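Local coordinates for ricin B lectin (Clostridium thermocellum, PDB 3VSF), which acts as an exo-beta-1,3-galactanase, joining a family 43 glycoside hydrolase domain to a galactose-binding, ricin-type beta-trefoil module, at residues N81-V86 and C115-P120; E130-M135 and A148-S153; H136-I141 and M183-N188. One frame throughout, in Å; residues are numbered along the deposited sequence.

Interaction 1. Residues N81-V86 and C115-P120; sequences NLFLGV and CNIERP
Two neighbouring blades of a beta-propeller meet where Phe83, on strand 83-91, packs against Ile117, on strand 116-124, and Cys115, just ahead of it. Phe83 N donates a hydrogen bond of 3.0 Å to Cys115 O. This bond anchors the backbones at one end. The Phe83 ring is set by a chi1 of 176°, with CG opposite the backbone N, and leans over Ile117. Ile117 CB sits 3.8 Å from the ring centroid and covers one face in a CH-pi contact. The branch CG1-CD1 of Ile117 runs on past the rim, so that its CD1 meets Phe83 CE2. Cys115 SG comes to the ring edge instead, 3.9 Å from Phe83 CD2, as a sulfur-aromatic contact. The fold is the five-bladed propeller of family 43, with four antiparallel strands to a blade. Here the first blade, with strand 83-91, adjoins the second, which strand 116-124 begins. The strands diverge by 41° and do not pair as one sheet. Farther along, Val86 CG1 reaches Pro120 CG at 4.1 Å, the two side chains sliding past each other. Met133, on strand 131-138, touches both of them.

Interaction 2. Residues E130-M135 and A148-S153; sequences EFVMWM and AAVAYS
Trp134 and Val150 are brought together by their first torsions. Trp134 has chi1 -69°, which places CG beside its backbone N. In Val150, chi1 -171° turns CG1 away from the backbone N and leaves CG2 beside it, against the indole. The two side chains point the same way from a beta hairpin, strands 131-138 and 147-153, at the middle of the second propeller blade. Val150 CG2 lies over one face of the six-membered ring and is 3.4 Å from Trp134 CZ3. Ala148 CB meets the same ring at its edge. Trp134 NE1 is satisfied by Tyr218 O.

The strands run antiparallel, at 158°. Phe131 with Ser153, Met133 with Ala151 and Met135 with Ala149 are hydrogen-bonded pairs. Met133 N to Ala151 O is 2.7 Å and almost straight at the hydrogen. The bond from Met135 N to Ala149 O is weak. Between these pairs come Val132 with Tyr152 and Trp134 with Val150, which are not hydrogen-bonded.

On the opposite face, Met135 bends at chi2 and chi3. Its CG lies 3.5 Å from Ala149 CB, and CE curls back toward Ala149 O. At the far end, the Glu130 carboxylate forms salt bridges with Lys219 and Lys154, and Lys219 also makes a cation-pi contact with Tyr152. Glu130 OE2 lies 3.4 Å from Tyr152 CD1, with the carboxylate and ring planes steeply inclined to each other.

Interaction 3. Residues H136-I141 and M183-N188; sequences HWENGI and MSRDCN
His136 lays one face of its imidazole on the backbone of Arg185. Arg185 CA stands over the ring centre, 3.3 Å from the centroid, in a CH-pi contact. The Arg185 side chain then runs alongside the ring in the same direction, and Arg185 CB comes 3.5 Å from His136 CE1. Ser184 O approaches obliquely, 3.1 Å from His136 CD2. Cys187 SG lies 4.0 Å from the backbone N of His136.

The contact bridges two blades of the five-bladed propeller. His136 is on strand 131-138 of the second blade, while 183-186 is the loop leading into strand 187-191, the first strand of the third.

Glu138, on the same strand as His136, holds the ring by one bent hydrogen bond. His136 NE2 donates it to Glu138 OE1 over 2.8 Å; OE1 is met on its anti side, with the partner tilted out of the imidazole plane. Glu138 can turn back to it because its chain bends at chi2, -65°. The same OE1 makes a long salt bridge of 3.9 Å with Arg185 NE. His136 ND1 and Glu118 OE1 make a weak hydrogen bond. Arg185 NH2 is held by Tyr143 O, and Ser184 OG by Ser201 OG.

In the fold
The three contacts follow the propeller round. Interaction 2 lies within the second blade, interaction 1 joins it to the first, and interaction 3 joins it to the third. Strand 131-138 serves both interactions 2 and 3 and neighbours strand 116-124 of interaction 1. Centres of interactions 1 and 3 are about 10 Å apart; interaction 2 is about 14 Å from each. Ile117 CD1 packs 3.4 Å from Met135 SD, linking interactions 1 and 2. Arg119 NE forms a 3.1 Å salt bridge with Asp186 OD2, linking 1 and 3. Ala148 CB touches Ser184 OG, linking 2 and 3. All lie away from the galactose site at Asp422, Asp425, Asn440 and Asn444 in the trefoil module.

Interaction 1. Residues N81-V86 and C115-P120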
loop_
_atom_site.group_PDB
_atom_site.type_symbol
_atom_site.label_atom_id
_atom_site.label_comp_id
_atom_site.label_asym_id
_atom_site.label_seq_id
_atom_site.Cartn_x
_atom_site.Cartn_y
_atom_site.Cartn_z
ATOM N N ASN A 81 3.311 -14.409 23.270
ATOM C CA ASN A 81 3.828 -13.720 22.091
ATOM C C ASN A 81 4.671 -14.643 21.216
ATOM O O ASN A 81 5.664 -14.219 20.623
ATOM C CB ASN A 81 4.636 -12.485 22.501
ATOM C CG ASN A 81 4.896 -11.543 21.338
ATOM O OD1 ASN A 81 4.090 -11.440 20.414
ATOM N ND2 ASN A 81 6.028 -10.849 21.381
ATOM N N LEU A 82 4.268 -15.907 21.140
ATOM C CA LEU A 82 4.977 -16.891 20.329
ATOM C C LEU A 82 4.106 -17.387 19.180
ATOM O O LEU A 82 2.890 -17.194 19.180
ATOM C CB LEU A 82 5.421 -18.075 21.188
ATOM C CG LEU A 82 6.372 -17.757 22.341
ATOM C CD1 LEU A 82 6.647 -19.009 23.161
ATOM C CD2 LEU A 82 7.668 -17.156 21.820
ATOM N N PHE A 83 4.738 -18.030 18.204
ATOM C CA PHE A 83 4.026 -18.573 17.054
ATOM C C PHE A 83 2.911 -19.519 17.488
ATOM O O PHE A 83 3.168 -20.564 18.086
ATOM C CB PHE A 83 4.994 -19.310 16.129
ATOM C CG PHE A 83 4.326 -19.974 14.961
ATOM C CD1 PHE A 83 3.116 -19.506 14.478
ATOM C CD2 PHE A 83 4.903 -21.073 14.351
ATOM C CE1 PHE A 83 2.500 -20.117 13.408
ATOM C CE2 PHE A 83 4.288 -21.689 13.277
ATOM C CZ PHE A 83 3.085 -21.210 12.806
ATOM N N LEU A 84 1.671 -19.149 17.181
ATOM C CA LEU A 84 0.520 -19.983 17.504
ATOM C C LEU A 84 0.048 -20.744 16.268
ATOM O O LEU A 84 -0.063 -21.970 16.288
ATOM C CB LEU A 84 -0.618 -19.131 18.073
ATOM C CG LEU A 84 -1.752 -19.835 18.827
ATOM C CD1 LEU A 84 -2.654 -18.812 19.500
ATOM C CD2 LEU A 84 -2.564 -20.748 17.918
ATOM N N GLY A 85 -0.232 -20.014 15.193
ATOM C CA GLY A 85 -0.701 -20.626 13.963
ATOM C C GLY A 85 -0.655 -19.694 12.768
ATOM O O GLY A 85 -0.630 -18.472 12.917
ATOM N N VAL A 86 -0.631 -20.276 11.574
ATOM C CA VAL A 86 -0.672 -19.502 10.341
ATOM C C VAL A 86 -2.056 -19.611 9.716
ATOM O O VAL A 86 -2.353 -20.565 8.997
ATOM C CB VAL A 86 0.389 -19.978 9.333
ATOM C CG1 VAL A 86 0.260 -19.216 8.023
ATOM C CG2 VAL A 86 1.783 -19.812 9.914
ATOM N N CYS A 115 8.772 -21.058 19.127
ATOM C CA CYS A 115 9.513 -20.273 18.142
ATOM C C CYS A 115 8.744 -19.045 17.660
ATOM O O CYS A 115 7.585 -18.837 18.019
ATOM C CB CYS A 115 9.868 -21.144 16.935
ATOM S SG CYS A 115 8.455 -21.563 15.885
ATOM N N ASN A 116 9.409 -18.238 16.839
ATOM C CA ASN A 116 8.785 -17.083 16.206
ATOM C C ASN A 116 8.662 -17.289 14.703
ATOM O O ASN A 116 9.653 -17.557 14.023
ATOM C CB ASN A 116 9.596 -15.814 16.475
ATOM C CG ASN A 116 9.735 -15.508 17.952
ATOM O OD1 ASN A 116 10.843 -15.333 18.459
ATOM N ND2 ASN A 116 8.607 -15.438 18.652
ATOM N N ILE A 117 7.446 -17.168 14.183
ATOM C CA ILE A 117 7.233 -17.214 12.742
ATOM C C ILE A 117 6.482 -15.976 12.274
ATOM O O ILE A 117 5.416 -15.651 12.795
ATOM C CB ILE A 117 6.475 -18.479 12.307
ATOM C CG1 ILE A 117 7.432 -19.669 12.245
ATOM C CG2 ILE A 117 5.827 -18.269 10.949
ATOM C CD1 ILE A 117 6.892 -20.846 11.471
ATOM N N GLU A 118 7.047 -15.284 11.291
ATOM C CA GLU A 118 6.454 -14.051 10.800
ATOM C C GLU A 118 6.640 -13.887 9.296
ATOM O O GLU A 118 7.579 -14.429 8.711
ATOM C CB GLU A 118 7.025 -12.847 11.553
ATOM C CG GLU A 118 8.540 -12.729 11.503
ATOM C CD GLU A 118 9.082 -11.752 12.532
ATOM O OE1 GLU A 118 10.101 -11.087 12.248
ATOM O OE2 GLU A 118 8.492 -11.651 13.628
ATOM N N ARG A 119 5.732 -13.136 8.681
ATOM C CA ARG A 119 5.751 -12.903 7.240
ATOM C C ARG A 119 5.714 -14.195 6.426
ATOM O O ARG A 119 6.585 -14.428 5.587
ATOM C CB ARG A 119 6.967 -12.060 6.848
ATOM C CG ARG A 119 7.008 -10.710 7.534
ATOM C CD ARG A 119 8.100 -9.824 6.968
ATOM N NE ARG A 119 8.016 -8.473 7.512
ATOM C CZ ARG A 119 7.167 -7.548 7.079
ATOM N NH1 ARG A 119 6.326 -7.830 6.091
ATOM N NH2 ARG A 119 7.154 -6.343 7.632
ATOM N N PRO A 120 4.699 -15.038 6.671
ATOM C CA PRO A 120 4.530 -16.267 5.891
ATOM C C PRO A 120 3.899 -15.977 4.532
ATOM O O PRO A 120 2.880 -15.291 4.462
ATOM C CB PRO A 120 3.568 -17.086 6.750
ATOM C CG PRO A 120 2.749 -16.064 7.454
ATOM C CD PRO A 120 3.672 -14.905 7.719
#

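Interaction 2. Residues E130-M135 and A148-S153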
loop_
_atom_site.group_PDB
_atom_site.type_symbol
_atom_site.label_atom_id
_atom_site.label_comp_id
_atom_site.label_asym_id
_atom_site.label_seq_id
_atom_site.Cartn_x
_atom_site.Cartn_y
_atom_site.Cartn_z
ATOM N N GLU A 130 1.362 -28.336 -6.287
ATOM C CA GLU A 130 1.290 -28.209 -4.837
ATOM C C GLU A 130 1.691 -26.806 -4.393
ATOM O O GLU A 130 2.507 -26.148 -5.037
ATOM C CB GLU A 130 2.177 -29.259 -4.163
ATOM C CG GLU A 130 3.646 -29.170 -4.543
ATOM C CD GLU A 130 4.447 -30.364 -4.066
ATOM O OE1 GLU A 130 5.671 -30.399 -4.313
ATOM O OE2 GLU A 130 3.852 -31.272 -3.446
ATOM N N PHE A 131 1.106 -26.353 -3.287
ATOM C CA PHE A 131 1.360 -25.009 -2.780
ATOM C C PHE A 131 2.524 -24.987 -1.794
ATOM O O PHE A 131 2.461 -25.604 -0.732
ATOM C CB PHE A 131 0.103 -24.446 -2.115
ATOM C CG PHE A 131 -1.074 -24.331 -3.041
ATOM C CD1 PHE A 131 -1.301 -23.164 -3.752
ATOM C CD2 PHE A 131 -1.955 -25.387 -3.200
ATOM C CE1 PHE A 131 -2.383 -23.053 -4.604
ATOM C CE2 PHE A 131 -3.039 -25.282 -4.051
ATOM C CZ PHE A 131 -3.253 -24.113 -4.753
ATOM N N VAL A 132 3.582 -24.268 -2.151
ATOM C CA VAL A 132 4.755 -24.148 -1.294
ATOM C C VAL A 132 4.670 -22.892 -0.431
ATOM O O VAL A 132 4.339 -21.812 -0.921
ATOM C CB VAL A 132 6.054 -24.114 -2.121
ATOM C CG1 VAL A 132 7.265 -23.995 -1.209
ATOM C CG2 VAL A 132 6.157 -25.358 -2.992
ATOM N N MET A 133 4.966 -23.042 0.857
ATOM C CA MET A 133 4.883 -21.929 1.797
ATOM C C MET A 133 6.232 -21.608 2.436
ATOM O O MET A 133 6.901 -22.490 2.972
ATOM C CB MET A 133 3.847 -22.228 2.885
ATOM C CG MET A 133 3.896 -21.273 4.065
ATOM S SD MET A 133 2.629 -21.624 5.297
ATOM C CE MET A 133 3.182 -20.594 6.653
ATOM N N TRP A 134 6.621 -20.339 2.376
ATOM C CA TRP A 134 7.857 -19.879 2.996
ATOM C C TRP A 134 7.558 -18.932 4.151
ATOM O O TRP A 134 6.442 -18.426 4.273
ATOM C CB TRP A 134 8.751 -19.192 1.966
ATOM C CG TRP A 134 9.314 -20.137 0.952
ATOM C CD1 TRP A 134 8.661 -20.673 -0.119
ATOM C CD2 TRP A 134 10.647 -20.658 0.913
ATOM N NE1 TRP A 134 9.507 -21.499 -0.822
ATOM C CE2 TRP A 134 10.732 -21.506 -0.208
ATOM C CE3 TRP A 134 11.778 -20.491 1.719
ATOM C CZ2 TRP A 134 11.901 -22.183 -0.545
ATOM C CZ3 TRP A 134 12.939 -21.163 1.382
ATOM C CH2 TRP A 134 12.992 -21.999 0.260
ATOM N N MET A 135 8.555 -18.692 4.998
ATOM C CA MET A 135 8.367 -17.843 6.169
ATOM C C MET A 135 9.689 -17.511 6.856
ATOM O O MET A 135 10.761 -17.878 6.376
ATOM C CB MET A 135 7.421 -18.520 7.163
ATOM C CG MET A 135 8.018 -19.740 7.848
ATOM S SD MET A 135 6.838 -21.088 8.048
ATOM C CE MET A 135 6.649 -21.627 6.352
ATOM N N ALA A 148 15.184 -19.217 7.171
ATOM C CA ALA A 148 13.910 -19.364 6.483
ATOM C C ALA A 148 13.317 -20.734 6.779
ATOM O O ALA A 148 14.034 -21.662 7.153
ATOM C CB ALA A 148 14.094 -19.179 4.986
ATOM N N ALA A 149 12.004 -20.856 6.618
ATOM C CA ALA A 149 11.325 -22.128 6.835
ATOM C C ALA A 149 10.415 -22.442 5.654
ATOM O O ALA A 149 9.938 -21.537 4.971
ATOM C CB ALA A 149 10.531 -22.094 8.129
ATOM N N VAL A 150 10.181 -23.728 5.413
ATOM C CA VAL A 150 9.397 -24.151 4.260
ATOM C C VAL A 150 8.325 -25.171 4.633
ATOM O O VAL A 150 8.491 -25.952 5.569
ATOM C CB VAL A 150 10.298 -24.752 3.162
ATOM C CG1 VAL A 150 9.505 -24.973 1.884
ATOM C CG2 VAL A 150 11.490 -23.847 2.898
ATOM N N ALA A 151 7.223 -25.150 3.890
ATOM C CA ALA A 151 6.146 -26.118 4.054
ATOM C C ALA A 151 5.407 -26.248 2.730
ATOM O O ALA A 151 5.702 -25.523 1.780
ATOM C CB ALA A 151 5.197 -25.677 5.153
ATOM N N TYR A 152 4.454 -27.172 2.657
ATOM C CA TYR A 152 3.679 -27.346 1.432
ATOM C C TYR A 152 2.436 -28.205 1.634
ATOM O O TYR A 152 2.303 -28.907 2.638
ATOM C CB TYR A 152 4.551 -27.929 0.315
ATOM C CG TYR A 152 4.944 -29.373 0.522
ATOM C CD1 TYR A 152 4.326 -30.390 -0.194
ATOM C CD2 TYR A 152 5.932 -29.721 1.433
ATOM C CE1 TYR A 152 4.682 -31.713 -0.011
ATOM C CE2 TYR A 152 6.294 -31.041 1.625
ATOM C CZ TYR A 152 5.666 -32.032 0.901
ATOM O OH TYR A 152 6.026 -33.346 1.091
ATOM N N SER A 153 1.527 -28.137 0.667
ATOM C CA SER A 153 0.280 -28.888 0.717
ATOM C C SER A 153 -0.275 -29.082 -0.689
ATOM O O SER A 153 0.000 -28.287 -1.588
ATOM C CB SER A 153 -0.745 -28.160 1.588
ATOM O OG SER A 153 -1.993 -28.829 1.579
#

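Interaction 3. Residues H136-I141 and M183-N188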
loop_
_atom_site.group_PDB
_atom_site.type_symbol
_atom_site.label_atom_id
_atom_site.label_comp_id
_atom_site.label_asym_id
_atom_site.label_seq_id
_atom_site.Cartn_x
_atom_site.Cartn_y
_atom_site.Cartn_z
ATOM N N HIS A 136 9.597 -16.811 7.982
ATOM C CA HIS A 136 10.768 -16.442 8.768
ATOM C C HIS A 136 10.714 -17.139 10.123
ATOM O O HIS A 136 9.710 -17.054 10.830
ATOM C CB HIS A 136 10.822 -14.925 8.954
ATOM C CG HIS A 136 11.955 -14.459 9.815
ATOM N ND1 HIS A 136 11.929 -13.259 10.494
ATOM C CD2 HIS A 136 13.149 -15.028 10.104
ATOM C CE1 HIS A 136 13.056 -13.110 11.166
ATOM N NE2 HIS A 136 13.814 -14.169 10.947
ATOM N N TRP A 137 11.794 -17.827 10.482
ATOM C CA TRP A 137 11.823 -18.602 11.720
ATOM C C TRP A 137 12.823 -18.046 12.730
ATOM O O TRP A 137 13.928 -17.641 12.368
ATOM C CB TRP A 137 12.142 -20.070 11.421
ATOM C CG TRP A 137 11.958 -20.979 12.600
ATOM C CD1 TRP A 137 10.827 -21.666 12.936
ATOM C CD2 TRP A 137 12.934 -21.305 13.596
ATOM N NE1 TRP A 137 11.038 -22.396 14.080
ATOM C CE2 TRP A 137 12.324 -22.192 14.505
ATOM C CE3 TRP A 137 14.264 -20.931 13.810
ATOM C CZ2 TRP A 137 12.998 -22.711 15.608
ATOM C CZ3 TRP A 137 14.932 -21.448 14.906
ATOM C CH2 TRP A 137 14.297 -22.328 15.790
ATOM N N GLU A 138 12.424 -18.033 13.999
ATOM C CA GLU A 138 13.293 -17.587 15.083
ATOM C C GLU A 138 13.117 -18.460 16.324
ATOM O O GLU A 138 12.151 -19.214 16.429
ATOM C CB GLU A 138 13.034 -16.117 15.423
ATOM C CG GLU A 138 13.491 -15.139 14.351
ATOM C CD GLU A 138 14.996 -15.146 14.152
ATOM O OE1 GLU A 138 15.472 -14.511 13.187
ATOM O OE2 GLU A 138 15.706 -15.781 14.961
ATOM N N ASN A 139 14.053 -18.348 17.262
ATOM C CA ASN A 139 14.057 -19.193 18.454
ATOM C C ASN A 139 12.851 -19.011 19.370
ATOM O O ASN A 139 12.343 -19.977 19.935
ATOM C CB ASN A 139 15.341 -18.980 19.259
ATOM C CG ASN A 139 16.542 -19.651 18.628
ATOM O OD1 ASN A 139 16.406 -20.636 17.903
ATOM N ND2 ASN A 139 17.728 -19.123 18.905
ATOM N N GLY A 140 12.402 -17.770 19.519
ATOM C CA GLY A 140 11.384 -17.450 20.502
ATOM C C GLY A 140 12.067 -16.972 21.766
ATOM O O GLY A 140 11.423 -16.518 22.711
ATOM N N ILE A 141 13.391 -17.086 21.772
ATOM C CA ILE A 141 14.214 -16.600 22.870
ATOM C C ILE A 141 15.027 -15.404 22.392
ATOM O O ILE A 141 15.318 -14.487 23.160
ATOM C CB ILE A 141 15.174 -17.694 23.377
ATOM C CG1 ILE A 141 14.383 -18.875 23.947
ATOM C CG2 ILE A 141 16.120 -17.132 24.426
ATOM C CD1 ILE A 141 13.527 -18.517 25.145
ATOM N N MET A 183 22.032 -14.962 6.606
ATOM C CA MET A 183 20.923 -14.601 7.480
ATOM C C MET A 183 19.669 -14.378 6.643
ATOM O O MET A 183 19.750 -13.946 5.494
ATOM C CB MET A 183 21.251 -13.345 8.290
ATOM C CG MET A 183 22.473 -13.479 9.185
ATOM S SD MET A 183 22.699 -12.083 10.302
ATOM C CE MET A 183 21.266 -12.258 11.361
ATOM N N SER A 184 18.511 -14.679 7.220
ATOM C CA SER A 184 17.249 -14.548 6.503
ATOM C C SER A 184 16.111 -14.174 7.445
ATOM O O SER A 184 15.552 -15.033 8.128
ATOM C CB SER A 184 16.916 -15.847 5.767
ATOM O OG SER A 184 15.641 -15.777 5.154
ATOM N N ARG A 185 15.771 -12.889 7.477
ATOM C CA ARG A 185 14.677 -12.411 8.317
ATOM C C ARG A 185 13.435 -12.087 7.488
ATOM O O ARG A 185 12.801 -12.988 6.939
ATOM C CB ARG A 185 15.116 -11.200 9.144
ATOM C CG ARG A 185 16.181 -11.525 10.181
ATOM C CD ARG A 185 16.187 -10.510 11.312
ATOM N NE ARG A 185 17.001 -10.954 12.440
ATOM C CZ ARG A 185 18.236 -10.532 12.685
ATOM N NH1 ARG A 185 18.809 -9.645 11.881
ATOM N NH2 ARG A 185 18.901 -10.992 13.737
ATOM N N ASP A 186 13.084 -10.806 7.408
ATOM C CA ASP A 186 11.935 -10.383 6.613
ATOM C C ASP A 186 12.049 -10.930 5.196
ATOM O O ASP A 186 13.067 -10.743 4.532
ATOM C CB ASP A 186 11.819 -8.858 6.592
ATOM C CG ASP A 186 11.379 -8.289 7.927
ATOM O OD1 ASP A 186 11.609 -8.951 8.962
ATOM O OD2 ASP A 186 10.802 -7.180 7.942
ATOM N N CYS A 187 11.002 -11.608 4.737
ATOM C CA CYS A 187 11.060 -12.317 3.465
ATOM C C CYS A 187 9.798 -12.150 2.624
ATOM O O CYS A 187 8.830 -11.518 3.049
ATOM C CB CYS A 187 11.306 -13.805 3.709
ATOM S SG CYS A 187 9.975 -14.615 4.623
ATOM N N ASN A 188 9.823 -12.731 1.428
ATOM C CA ASN A 188 8.679 -12.720 0.526
ATOM C C ASN A 188 8.941 -13.615 -0.683
ATOM O O ASN A 188 10.092 -13.893 -1.016
ATOM C CB ASN A 188 8.365 -11.294 0.072
ATOM C CG ASN A 188 6.887 -11.077 -0.189
ATOM O OD1 ASN A 188 6.168 -12.005 -0.559
ATOM N ND2 ASN A 188 6.425 -9.849 0.009
#